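Local atomic coordinates of flagellar hook-associated protein 2 (Helicobacter pylori, PDB entry 6IWY), a protein that caps the tip of the growing flagellar filament, promotes polymerization of flagellin there and keeps flagellin subunits from leaking away. Residues K150-L155 / K233-K238; L143-S148 / P168-L173; N43-K48 / Y110-N115; T61-Y66 / T355-K360; L323-E328 / L339-G344. All blocks are in the same frame, centred on the assembly; numbering follows the deposited sequence.

Contact 1 of 5, residues K150-L155 / K233-K238; sequences KSEVSL and KGSKAK
Glu152 and Lys236 are joined twice, once by side chains and once by main chain. In the salt bridge, Lys236 NZ lies 3.0 Å from Glu152 OE1 and meets it from above the carboxylate plane. The two side chains run side by side and point the same way, both extended beyond CG. Each polar end has a further partner: Lys236 NZ bonds to the carbonyl of Ser142, and Glu152 OE1 accepts from Gly144 N. Closer to the backbone, Lys236 N donates to Glu152 O at 2.7 Å. Next along, Ser154 and Lys233 form an antiparallel hydrogen-bonded pair. Ser154 N reaches Lys233 O at 2.7 Å, and Lys233 N returns to Ser154 O at 2.8 Å. Ser154 OG is bonded to Glu166.

Between these grips the chain turns at Gly234, whose positive phi of 123° suits glycine. Its CA makes a CA-H...O contact with Glu152 O at 3.1 Å. Packing is lighter. Val153 CG2 lies 3.5 Å from Lys236 C. Ser235 OG sits 3.8 Å from Glu152 CG.

Strand 230-233 thus ends against strand 154-158 at the border of a four-stranded antiparallel sheet. The chain then passes through a type I beta turn, Gly234 to Ala237, into the short, weakly bonded helix 237-240.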
# COMPACT_ATOMS: atom_id res chain seq x y z
N LYS A 150 -16.67 -5.86 25.38
CA LYS A 150 -15.84 -5.72 24.15
C LYS A 150 -15.41 -4.28 23.93
O LYS A 150 -16.17 -3.37 24.20
CB LYS A 150 -16.53 -6.28 22.88
N SER A 151 -14.18 -4.10 23.43
CA SER A 151 -13.70 -2.78 23.07
C SER A 151 -14.69 -2.08 22.17
O SER A 151 -15.22 -2.67 21.25
CB SER A 151 -12.38 -2.85 22.33
OG SER A 151 -11.32 -3.23 23.18
N GLU A 152 -14.96 -0.81 22.45
CA GLU A 152 -15.82 -0.02 21.56
C GLU A 152 -15.10 0.27 20.23
O GLU A 152 -15.73 0.46 19.23
CB GLU A 152 -16.28 1.24 22.28
CG GLU A 152 -17.16 0.90 23.45
CD GLU A 152 -17.80 2.11 24.14
OE1 GLU A 152 -17.09 3.10 24.43
OE2 GLU A 152 -19.01 2.04 24.42
N VAL A 153 -13.78 0.30 20.24
CA VAL A 153 -12.96 0.38 19.06
C VAL A 153 -11.73 -0.47 19.31
O VAL A 153 -11.09 -0.31 20.34
CB VAL A 153 -12.50 1.83 18.75
CG1 VAL A 153 -11.27 1.85 17.78
CG2 VAL A 153 -13.66 2.65 18.15
N SER A 154 -11.39 -1.35 18.37
CA SER A 154 -10.10 -2.06 18.41
C SER A 154 -9.53 -2.24 17.02
O SER A 154 -10.27 -2.34 16.05
CB SER A 154 -10.23 -3.42 19.08
OG SER A 154 -10.76 -4.36 18.18
N LEU A 155 -8.21 -2.25 16.96
CA LEU A 155 -7.44 -2.39 15.73
C LEU A 155 -6.99 -3.84 15.61
O LEU A 155 -6.27 -4.34 16.51
CB LEU A 155 -6.17 -1.54 15.80
CG LEU A 155 -6.20 -0.15 15.21
CD1 LEU A 155 -4.96 0.56 15.61
CD2 LEU A 155 -6.27 -0.32 13.68
N LYS A 233 -12.55 -2.53 14.40
CA LYS A 233 -13.74 -3.18 14.90
C LYS A 233 -14.27 -2.49 16.14
O LYS A 233 -13.57 -1.75 16.80
CB LYS A 233 -13.40 -4.63 15.26
CG LYS A 233 -13.37 -5.55 14.06
CD LYS A 233 -12.32 -6.66 14.20
CE LYS A 233 -12.39 -7.45 15.54
NZ LYS A 233 -13.67 -8.22 15.70
N GLY A 234 -15.52 -2.76 16.46
CA GLY A 234 -16.14 -2.20 17.62
C GLY A 234 -17.40 -1.42 17.32
O GLY A 234 -17.62 -0.94 16.21
N SER A 235 -18.22 -1.31 18.35
CA SER A 235 -19.47 -0.58 18.30
C SER A 235 -19.25 0.86 17.91
O SER A 235 -20.14 1.46 17.31
CB SER A 235 -20.23 -0.68 19.64
OG SER A 235 -19.52 -0.09 20.70
N LYS A 236 -18.08 1.42 18.19
CA LYS A 236 -17.81 2.80 17.78
C LYS A 236 -16.82 3.03 16.62
O LYS A 236 -16.37 4.16 16.44
CB LYS A 236 -17.37 3.61 18.99
CG LYS A 236 -18.41 3.63 20.07
CD LYS A 236 -18.05 4.59 21.18
CE LYS A 236 -19.20 4.70 22.18
NZ LYS A 236 -18.78 5.42 23.41
N ALA A 237 -16.52 2.03 15.79
CA ALA A 237 -15.69 2.33 14.59
C ALA A 237 -16.25 3.51 13.80
O ALA A 237 -15.50 4.40 13.41
CB ALA A 237 -15.52 1.12 13.68
N LYS A 238 -17.56 3.54 13.57
CA LYS A 238 -18.18 4.58 12.73
C LYS A 238 -17.84 6.00 13.25
O LYS A 238 -17.67 6.92 12.45
CB LYS A 238 -19.69 4.38 12.59

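Contact 2 of 5, residues L143-S148 / P168-L173; sequences LGVDGS and PIMLEL
Met170 folds back over Leu143 and Gly144 to reach Val145. Its CG stands beside the backbone N, and a bend at chi2 (-55°) swings the sulfur toward the other segment. SD comes to 3.4 Å from Leu143 O, and also lies near Gly144 O. CE then touches Val145 CG2 at 3.5 Å, the two side chains crossing obliquely.

Leu143 uses a similar first torsion (chi1 -66°), with CG anti to the carbonyl carbon. Its CD1 meets Ile169 CG2 at 3.9 Å. Its CB lies 3.9 Å from Leu171 CB. Leu143 runs side by side with both Ile169 and Leu171, pointing the same way as each.

The backbones of Leu143 and Leu171 make an antiparallel hydrogen-bonded pair. Leu171 N donates to Leu143 O at 3.1 Å. The return bond, from Leu143 N to Leu171 O, is modelled too short for its length to be trusted. A CA-H...O contact of 3.1 Å from Met170 CA to Leu143 O adds to the join.

Helix 179-196 packs on Ile169 and Leu171. Strand 141-143 is an outermost strand of its four-stranded antiparallel sheet, and this pairing joins its end to strand 164-173.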
# COMPACT_ATOMS: atom_id res chain seq x y z
N LEU A 143 -13.81 6.34 24.34
CA LEU A 143 -13.56 5.01 23.80
C LEU A 143 -13.24 4.01 24.91
O LEU A 143 -12.10 3.90 25.35
CB LEU A 143 -12.44 5.04 22.74
CG LEU A 143 -12.79 5.82 21.45
CD1 LEU A 143 -11.79 5.52 20.36
CD2 LEU A 143 -14.17 5.50 20.95
N GLY A 144 -14.25 3.28 25.33
CA GLY A 144 -14.04 2.28 26.35
C GLY A 144 -14.48 0.89 25.97
O GLY A 144 -14.09 0.39 24.93
N VAL A 145 -15.28 0.29 26.82
CA VAL A 145 -15.67 -1.09 26.73
C VAL A 145 -17.18 -1.11 26.87
O VAL A 145 -17.74 -0.44 27.71
CB VAL A 145 -14.97 -1.92 27.83
CG1 VAL A 145 -15.49 -3.34 27.92
CG2 VAL A 145 -13.49 -1.94 27.58
N ASP A 146 -17.82 -1.87 26.01
CA ASP A 146 -19.27 -1.92 25.85
C ASP A 146 -19.82 -2.83 26.95
O ASP A 146 -19.04 -3.50 27.62
CB ASP A 146 -19.60 -2.48 24.45
N GLY A 147 -21.14 -2.84 27.13
CA GLY A 147 -21.77 -3.69 28.18
C GLY A 147 -21.61 -5.20 28.01
O GLY A 147 -21.99 -5.98 28.90
N SER A 148 -21.06 -5.61 26.87
CA SER A 148 -20.73 -7.00 26.56
C SER A 148 -19.23 -7.30 26.84
O SER A 148 -18.74 -8.39 26.51
CB SER A 148 -21.05 -7.27 25.07
N PRO A 168 -6.93 -3.05 21.74
CA PRO A 168 -7.99 -2.15 22.18
C PRO A 168 -7.55 -0.74 22.02
O PRO A 168 -6.40 -0.49 22.20
CB PRO A 168 -8.11 -2.48 23.67
CG PRO A 168 -7.64 -3.89 23.81
CD PRO A 168 -6.60 -4.08 22.74
N ILE A 169 -8.42 0.18 21.65
CA ILE A 169 -8.06 1.59 21.65
C ILE A 169 -8.96 2.35 22.62
O ILE A 169 -10.15 2.48 22.38
CB ILE A 169 -8.12 2.22 20.23
CG1 ILE A 169 -6.81 1.93 19.46
CG2 ILE A 169 -8.30 3.75 20.31
CD1 ILE A 169 -6.72 0.56 18.78
N MET A 170 -8.37 2.84 23.71
CA MET A 170 -9.09 3.57 24.76
C MET A 170 -8.75 5.04 24.75
O MET A 170 -7.57 5.42 24.58
CB MET A 170 -8.75 3.02 26.13
CG MET A 170 -8.91 1.51 26.25
SD MET A 170 -10.56 0.93 25.78
CE MET A 170 -10.44 -0.72 26.48
N LEU A 171 -9.77 5.87 24.98
CA LEU A 171 -9.66 7.30 24.77
C LEU A 171 -10.87 8.03 25.32
O LEU A 171 -11.98 7.84 24.83
CB LEU A 171 -9.59 7.59 23.27
CG LEU A 171 -9.29 9.03 22.87
CD1 LEU A 171 -7.92 9.48 23.46
CD2 LEU A 171 -9.30 9.16 21.35
N GLU A 172 -10.65 8.87 26.32
CA GLU A 172 -11.71 9.69 26.88
C GLU A 172 -11.38 11.11 26.46
O GLU A 172 -10.46 11.71 27.00
CB GLU A 172 -11.80 9.54 28.41
N LEU A 173 -12.10 11.63 25.48
CA LEU A 173 -11.73 12.89 24.86
C LEU A 173 -12.92 13.83 24.84
O LEU A 173 -13.94 13.49 24.25
CB LEU A 173 -11.29 12.63 23.43
CG LEU A 173 -10.48 13.71 22.72
CD1 LEU A 173 -9.13 13.91 23.43
CD2 LEU A 173 -10.28 13.29 21.27

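Contact 3 of 5, residues N43-K48 / Y110-N115; sequences NELGAK and YQLMVN
Gln111 reaches across to Glu44 and Gly46. From CB, CG is carried anti to the backbone N (chi1 161°) and lies 3.9 Å from Glu44 CG. A bend at chi2 (75°) then brings CD to 3.8 Å from Glu44 CB. At the tip, OE1 sits 3.8 Å from Lys48 CD. NE2 donates to Gly46 O at 3.1 Å, from above that carbonyl plane, and to its own neighbour Leu112 O. These two bonds hold the amide in place. It lies nearly parallel to the Glu44 carboxylate, with 11° between the stacked planes.

Leu112 O is gripped from opposite faces, by Gln111 NE2 and by Leu45 N (2.9 Å to the latter). Val114 O is held in the same manner by Asn43 N and by Asn43 ND2, the latter at 3.2 Å. Asn43 ND2 also bonds to Asp41, and Asn43 OD1 to Asn361.

On the face of Leu45, Leu112 and Val114, Leu45 CB meets Val114 CG2 at 3.8 Å. Helix 82-92 covers Leu112.

The pair joins the two central strands of a four-stranded antiparallel sheet. Strand 42-49 turns a corner at Gly46, and there the Gln111 amide links Gly46 O to Leu112 O.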
# COMPACT_ATOMS: atom_id res chain seq x y z
N ASN A 43 10.74 7.08 -3.19
CA ASN A 43 10.90 5.86 -2.40
C ASN A 43 11.89 4.95 -3.04
O ASN A 43 11.98 4.87 -4.29
CB ASN A 43 9.60 5.09 -2.36
CG ASN A 43 8.49 5.89 -1.80
OD1 ASN A 43 8.43 6.11 -0.59
ND2 ASN A 43 7.60 6.35 -2.66
N GLU A 44 12.61 4.24 -2.19
CA GLU A 44 13.40 3.14 -2.66
C GLU A 44 12.55 1.93 -2.48
O GLU A 44 11.90 1.81 -1.47
CB GLU A 44 14.66 2.97 -1.83
CG GLU A 44 15.68 4.04 -2.04
CD GLU A 44 16.71 4.01 -0.97
OE1 GLU A 44 16.61 3.14 -0.09
OE2 GLU A 44 17.61 4.88 -0.99
N LEU A 45 12.58 1.02 -3.43
CA LEU A 45 11.88 -0.25 -3.29
C LEU A 45 12.82 -1.36 -3.80
O LEU A 45 13.35 -1.27 -4.88
CB LEU A 45 10.58 -0.21 -4.11
CG LEU A 45 9.78 -1.51 -4.26
CD1 LEU A 45 8.97 -1.80 -3.00
CD2 LEU A 45 8.86 -1.48 -5.51
N GLY A 46 13.03 -2.41 -3.00
CA GLY A 46 13.72 -3.58 -3.47
C GLY A 46 15.17 -3.48 -3.10
O GLY A 46 15.59 -2.48 -2.50
N ALA A 47 15.93 -4.52 -3.47
CA ALA A 47 17.29 -4.70 -2.96
C ALA A 47 18.26 -4.01 -3.90
O ALA A 47 17.83 -3.34 -4.82
CB ALA A 47 17.62 -6.18 -2.83
N LYS A 48 19.56 -4.15 -3.63
CA LYS A 48 20.58 -3.64 -4.51
C LYS A 48 20.89 -4.64 -5.62
O LYS A 48 21.04 -5.83 -5.35
CB LYS A 48 21.87 -3.40 -3.72
CG LYS A 48 21.75 -2.54 -2.42
CD LYS A 48 21.32 -1.08 -2.72
CE LYS A 48 22.44 -0.29 -3.42
NZ LYS A 48 23.67 -0.34 -2.63
N TYR A 110 22.74 -0.37 -8.25
CA TYR A 110 21.41 -0.10 -8.82
C TYR A 110 20.27 -0.42 -7.87
O TYR A 110 20.12 -1.53 -7.36
CB TYR A 110 21.26 -0.85 -10.14
CG TYR A 110 22.23 -0.36 -11.20
CD1 TYR A 110 22.13 0.92 -11.72
CD2 TYR A 110 23.24 -1.18 -11.68
CE1 TYR A 110 23.01 1.39 -12.68
CE2 TYR A 110 24.14 -0.73 -12.66
CZ TYR A 110 24.01 0.55 -13.17
OH TYR A 110 24.89 1.02 -14.14
N GLN A 111 19.42 0.58 -7.67
CA GLN A 111 18.35 0.52 -6.69
C GLN A 111 17.09 1.01 -7.34
O GLN A 111 17.11 2.02 -8.02
CB GLN A 111 18.68 1.42 -5.52
CG GLN A 111 17.51 1.80 -4.68
CD GLN A 111 17.03 0.69 -3.80
OE1 GLN A 111 17.74 0.28 -2.87
NE2 GLN A 111 15.80 0.23 -4.04
N LEU A 112 15.98 0.32 -7.11
CA LEU A 112 14.75 0.67 -7.78
C LEU A 112 14.14 1.82 -7.00
O LEU A 112 14.05 1.77 -5.77
CB LEU A 112 13.81 -0.54 -7.84
CG LEU A 112 12.44 -0.41 -8.50
CD1 LEU A 112 12.57 -0.07 -9.96
CD2 LEU A 112 11.63 -1.70 -8.32
N MET A 113 13.77 2.88 -7.70
CA MET A 113 13.08 4.00 -7.07
C MET A 113 11.68 4.01 -7.63
O MET A 113 11.47 3.61 -8.75
CB MET A 113 13.74 5.34 -7.42
CG MET A 113 15.22 5.39 -7.13
SD MET A 113 15.56 5.30 -5.37
CE MET A 113 14.91 6.85 -4.75
N VAL A 114 10.74 4.46 -6.80
CA VAL A 114 9.33 4.60 -7.15
C VAL A 114 8.99 6.01 -6.74
O VAL A 114 8.90 6.30 -5.54
CB VAL A 114 8.46 3.63 -6.34
CG1 VAL A 114 7.00 3.78 -6.73
CG2 VAL A 114 8.94 2.21 -6.57
N ASN A 115 8.86 6.89 -7.72
CA ASN A 115 8.65 8.31 -7.48
C ASN A 115 7.37 8.79 -8.14
O ASN A 115 7.11 8.39 -9.29
CB ASN A 115 9.83 9.11 -8.05
CG ASN A 115 11.19 8.70 -7.46
OD1 ASN A 115 11.26 7.91 -6.50
ND2 ASN A 115 12.27 9.24 -8.02

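Contact 4 of 5, residues T61-Y66 / T355-K360; sequences TTLKFY and TLFMSK
Thr61 touches Leu356 and Phe357 with its methyl, while its hydroxyl is gripped by two groups of the same chain. OG1 is hydrogen-bonded to the carbonyl of Gln347 and to the hydroxyl of Ser352. It lies anti to the backbone N (chi1 -161°), and this leaves CG2 between the backbone N and the carbonyl carbon. CG2 meets Leu356 CD1 at 3.8 Å. It also approaches Phe357 CE2 obliquely at 3.9 Å, the two side chains meeting tip to tip.

The Phe357 ring is held between two leucines. Leu63 CD1 makes a CH-pi contact over one face, 3.9 Å from the ring centroid and 15° off the ring normal. Leu63 CB adds a contact of 3.9 Å with Phe357 CZ. On the opposite face, Leu356 CB stands 3.8 Å above the plane, over the centre of the ring. The carbonyl of Thr62 comes near CE2 at an oblique angle.

Phe357 is the first residue to leave the helical conformation after helix 349-356. Its ring also packs on Leu45 of strand 42-49, Ile76 of strand 70-76 and Phe56. The buried contact thus joins the end of helix 349-356 to strand 61-67, beside strand 42-49 of the neighbouring sheet.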
# COMPACT_ATOMS: atom_id res chain seq x y z
N THR A 61 4.43 -12.59 -8.76
CA THR A 61 3.93 -11.91 -7.59
C THR A 61 3.38 -10.55 -7.99
O THR A 61 3.39 -10.20 -9.15
CB THR A 61 5.02 -11.81 -6.49
OG1 THR A 61 4.39 -11.56 -5.23
CG2 THR A 61 6.01 -10.70 -6.79
N THR A 62 2.88 -9.81 -7.00
CA THR A 62 2.14 -8.58 -7.22
C THR A 62 2.72 -7.53 -6.33
O THR A 62 2.85 -7.76 -5.15
CB THR A 62 0.68 -8.72 -6.74
OG1 THR A 62 0.08 -9.89 -7.32
CG2 THR A 62 -0.15 -7.48 -7.14
N LEU A 63 3.07 -6.37 -6.88
CA LEU A 63 3.47 -5.26 -6.04
C LEU A 63 2.23 -4.43 -5.81
O LEU A 63 1.65 -3.95 -6.76
CB LEU A 63 4.55 -4.41 -6.68
CG LEU A 63 4.88 -3.08 -5.99
CD1 LEU A 63 5.56 -3.30 -4.68
CD2 LEU A 63 5.74 -2.23 -6.91
N LYS A 64 1.85 -4.28 -4.55
CA LYS A 64 0.67 -3.53 -4.14
C LYS A 64 1.07 -2.18 -3.57
O LYS A 64 1.86 -2.12 -2.61
CB LYS A 64 -0.05 -4.30 -3.03
CG LYS A 64 -1.10 -5.29 -3.52
CD LYS A 64 -1.66 -6.17 -2.37
CE LYS A 64 -2.45 -5.37 -1.31
NZ LYS A 64 -3.47 -6.20 -0.53
N PHE A 65 0.50 -1.11 -4.09
CA PHE A 65 0.61 0.17 -3.38
C PHE A 65 -0.57 1.04 -3.70
O PHE A 65 -1.31 0.73 -4.63
CB PHE A 65 1.92 0.89 -3.71
CG PHE A 65 2.14 1.07 -5.17
CD1 PHE A 65 1.57 2.14 -5.84
CD2 PHE A 65 2.87 0.15 -5.87
CE1 PHE A 65 1.74 2.30 -7.19
CE2 PHE A 65 3.05 0.30 -7.25
CZ PHE A 65 2.48 1.38 -7.91
N TYR A 66 -0.70 2.13 -2.96
CA TYR A 66 -1.87 3.01 -2.99
C TYR A 66 -1.46 4.48 -2.99
O TYR A 66 -0.71 4.92 -2.12
CB TYR A 66 -2.75 2.76 -1.79
CG TYR A 66 -3.83 3.77 -1.52
CD1 TYR A 66 -5.08 3.70 -2.19
CD2 TYR A 66 -3.67 4.76 -0.56
CE1 TYR A 66 -6.12 4.63 -1.91
CE2 TYR A 66 -4.70 5.69 -0.27
CZ TYR A 66 -5.92 5.61 -0.95
OH TYR A 66 -6.92 6.52 -0.67
N THR A 355 11.31 -10.20 0.99
CA THR A 355 12.49 -10.50 0.20
C THR A 355 12.54 -9.54 -0.99
O THR A 355 13.53 -8.86 -1.21
CB THR A 355 12.41 -11.94 -0.31
OG1 THR A 355 11.19 -12.53 0.16
CG2 THR A 355 13.56 -12.75 0.17
N LEU A 356 11.45 -9.45 -1.74
CA LEU A 356 11.41 -8.64 -2.95
C LEU A 356 11.15 -7.17 -2.75
O LEU A 356 11.63 -6.38 -3.57
CB LEU A 356 10.36 -9.17 -3.92
CG LEU A 356 10.58 -10.61 -4.41
CD1 LEU A 356 9.50 -11.01 -5.43
CD2 LEU A 356 11.99 -10.78 -4.98
N PHE A 357 10.42 -6.77 -1.70
CA PHE A 357 9.86 -5.41 -1.66
C PHE A 357 10.06 -4.57 -0.41
O PHE A 357 9.19 -3.83 -0.02
CB PHE A 357 8.34 -5.47 -1.90
CG PHE A 357 7.95 -6.05 -3.21
CD1 PHE A 357 8.51 -5.60 -4.38
CD2 PHE A 357 6.99 -7.03 -3.26
CE1 PHE A 357 8.12 -6.12 -5.59
CE2 PHE A 357 6.61 -7.57 -4.46
CZ PHE A 357 7.18 -7.10 -5.64
N MET A 358 11.21 -4.63 0.21
CA MET A 358 11.52 -3.63 1.22
C MET A 358 11.27 -2.24 0.61
O MET A 358 11.59 -2.00 -0.56
CB MET A 358 12.96 -3.76 1.69
CG MET A 358 13.12 -4.52 3.05
SD MET A 358 11.66 -5.33 3.84
CE MET A 358 12.41 -5.84 5.41
N SER A 359 10.66 -1.35 1.39
CA SER A 359 10.51 0.02 0.96
C SER A 359 11.05 0.95 2.01
O SER A 359 10.94 0.67 3.19
CB SER A 359 9.06 0.32 0.72
OG SER A 359 8.30 0.18 1.93
N LYS A 360 11.64 2.06 1.57
CA LYS A 360 12.00 3.19 2.44
C LYS A 360 11.60 4.48 1.74
O LYS A 360 11.93 4.67 0.58
CB LYS A 360 13.51 3.18 2.71
CG LYS A 360 14.07 4.37 3.52
CD LYS A 360 15.41 4.04 4.17
CE LYS A 360 16.65 4.49 3.38
NZ LYS A 360 17.32 5.73 3.95

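Contact 5 of 5, residues L323-E328 / L339-G344; sequences LTIKGE and LGLNAG
A strand-helix-strand unit closes where Ile325, in strand 322-327, pairs with Gly344 at the start of strand 344-347. The two residues form an antiparallel hydrogen-bonded pair. Ile325 N donates to Gly344 O at 2.8 Å, with an N-H...O angle of 160°. Gly344 N returns a bond to Ile325 O at 3.1 Å. Gly344 sits at a phi of 157°, which suits glycine.

Weaker CA-H...O contacts flank the pair. Thr324 CA lies 3.3 Å from Gly344 O, and Ala343 CA lies 3.5 Å from Ile325 O.

Ile325 supplies most of the side-chain contact. Its CB rests 3.6 Å from Asn342 O. Its CG1, set beside the backbone N (chi1 -39°), is 3.9 Å from Gly344 O. CG2 has just a loose approach to Leu341 CD1, at 4.5 Å. Ile325 and Leu341 both pack on Leu253 of strand 253-254. Ile325 also touches Leu270 and Leu336, so the apolar packing continues beyond the pair. On the other side of strand 322-327, the backbone of Lys326 is bonded to Ser269 of strand 268-270.

Helix 330-335 fills part of the connection between the two paired strands. Strand 344-347 then runs back along strand 322-327 as an outermost strand of a small four-stranded antiparallel sheet.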
# COMPACT_ATOMS: atom_id res chain seq x y z
N LEU A 323 2.05 -20.63 -4.23
CA LEU A 323 1.64 -21.75 -5.08
C LEU A 323 2.72 -22.14 -6.05
O LEU A 323 3.34 -21.27 -6.67
CB LEU A 323 0.46 -21.41 -5.99
CG LEU A 323 -0.98 -21.54 -5.54
CD1 LEU A 323 -1.77 -21.64 -6.81
CD2 LEU A 323 -1.24 -22.73 -4.64
N THR A 324 2.89 -23.44 -6.22
CA THR A 324 3.72 -23.97 -7.26
C THR A 324 2.80 -24.82 -8.12
O THR A 324 2.21 -25.80 -7.65
CB THR A 324 4.93 -24.79 -6.70
OG1 THR A 324 5.87 -23.90 -6.06
CG2 THR A 324 5.65 -25.55 -7.81
N ILE A 325 2.66 -24.42 -9.38
CA ILE A 325 1.90 -25.15 -10.36
C ILE A 325 2.87 -26.02 -11.16
O ILE A 325 3.95 -25.56 -11.54
CB ILE A 325 1.14 -24.22 -11.34
CG1 ILE A 325 0.58 -22.98 -10.61
CG2 ILE A 325 0.04 -24.98 -12.07
CD1 ILE A 325 -0.25 -23.30 -9.48
N LYS A 326 2.49 -27.27 -11.39
CA LYS A 326 3.23 -28.15 -12.27
C LYS A 326 2.31 -29.19 -12.89
O LYS A 326 1.23 -29.51 -12.38
CB LYS A 326 4.36 -28.86 -11.53
N GLY A 327 2.76 -29.71 -14.02
CA GLY A 327 2.03 -30.75 -14.71
C GLY A 327 2.69 -32.03 -14.30
O GLY A 327 3.90 -32.07 -14.20
N GLU A 328 1.91 -33.07 -14.06
CA GLU A 328 2.46 -34.36 -13.62
C GLU A 328 2.70 -35.40 -14.76
O GLU A 328 3.13 -36.52 -14.50
CB GLU A 328 1.57 -34.91 -12.51
CG GLU A 328 1.61 -34.08 -11.20
CD GLU A 328 3.03 -34.02 -10.56
OE1 GLU A 328 3.30 -33.04 -9.81
OE2 GLU A 328 3.86 -34.94 -10.82
N LEU A 339 -6.16 -24.24 -18.55
CA LEU A 339 -6.70 -23.74 -17.31
C LEU A 339 -6.23 -22.31 -17.11
O LEU A 339 -6.39 -21.74 -16.02
CB LEU A 339 -6.28 -24.60 -16.13
CG LEU A 339 -6.60 -26.10 -16.16
CD1 LEU A 339 -5.87 -26.82 -15.00
CD2 LEU A 339 -8.06 -26.35 -16.05
N GLY A 340 -5.65 -21.73 -18.15
CA GLY A 340 -5.12 -20.36 -18.06
C GLY A 340 -4.04 -20.23 -17.01
O GLY A 340 -3.89 -19.18 -16.40
N LEU A 341 -3.27 -21.30 -16.81
CA LEU A 341 -2.17 -21.34 -15.86
C LEU A 341 -0.81 -21.63 -16.55
O LEU A 341 -0.75 -22.19 -17.64
CB LEU A 341 -2.46 -22.38 -14.77
CG LEU A 341 -3.80 -22.23 -13.99
CD1 LEU A 341 -4.02 -23.29 -12.86
CD2 LEU A 341 -3.88 -20.82 -13.44
N ASN A 342 0.25 -21.20 -15.89
CA ASN A 342 1.64 -21.48 -16.22
C ASN A 342 2.26 -22.34 -15.19
O ASN A 342 2.10 -22.07 -14.03
CB ASN A 342 2.45 -20.20 -16.15
CG ASN A 342 2.23 -19.33 -17.31
OD1 ASN A 342 2.02 -19.80 -18.43
ND2 ASN A 342 2.26 -18.04 -17.07
N ALA A 343 3.00 -23.35 -15.59
CA ALA A 343 3.95 -24.01 -14.71
C ALA A 343 4.83 -22.93 -14.07
O ALA A 343 5.39 -22.11 -14.77
CB ALA A 343 4.81 -24.97 -15.49
N GLY A 344 4.93 -22.92 -12.75
CA GLY A 344 5.76 -21.92 -12.07
C GLY A 344 5.32 -21.72 -10.63
O GLY A 344 4.41 -22.41 -10.14

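In this fragment of the cap protein the contacts fall into three groups. Contacts 3 and 4, centres 10 Å apart, lie nearest the centre of the chain in space. Contacts 1 and 2, centres 8 Å apart, share a sheet through strands 154-158 and 164-173. Contact 5 stands alone in another sheet, its centre 42 Å from that of contact 1. Along the chain contacts 3, 1 and 5 come in series; 1 crosses 2, and 3 crosses 4. Contact 3 pairs two early strands. Contact 4 brings residues 355-360 back to them, and strand 359-361 pairs with strand 42-49. Contacts 1, 2 and 5 nest inside contact 4, consistent with insertions in the central part.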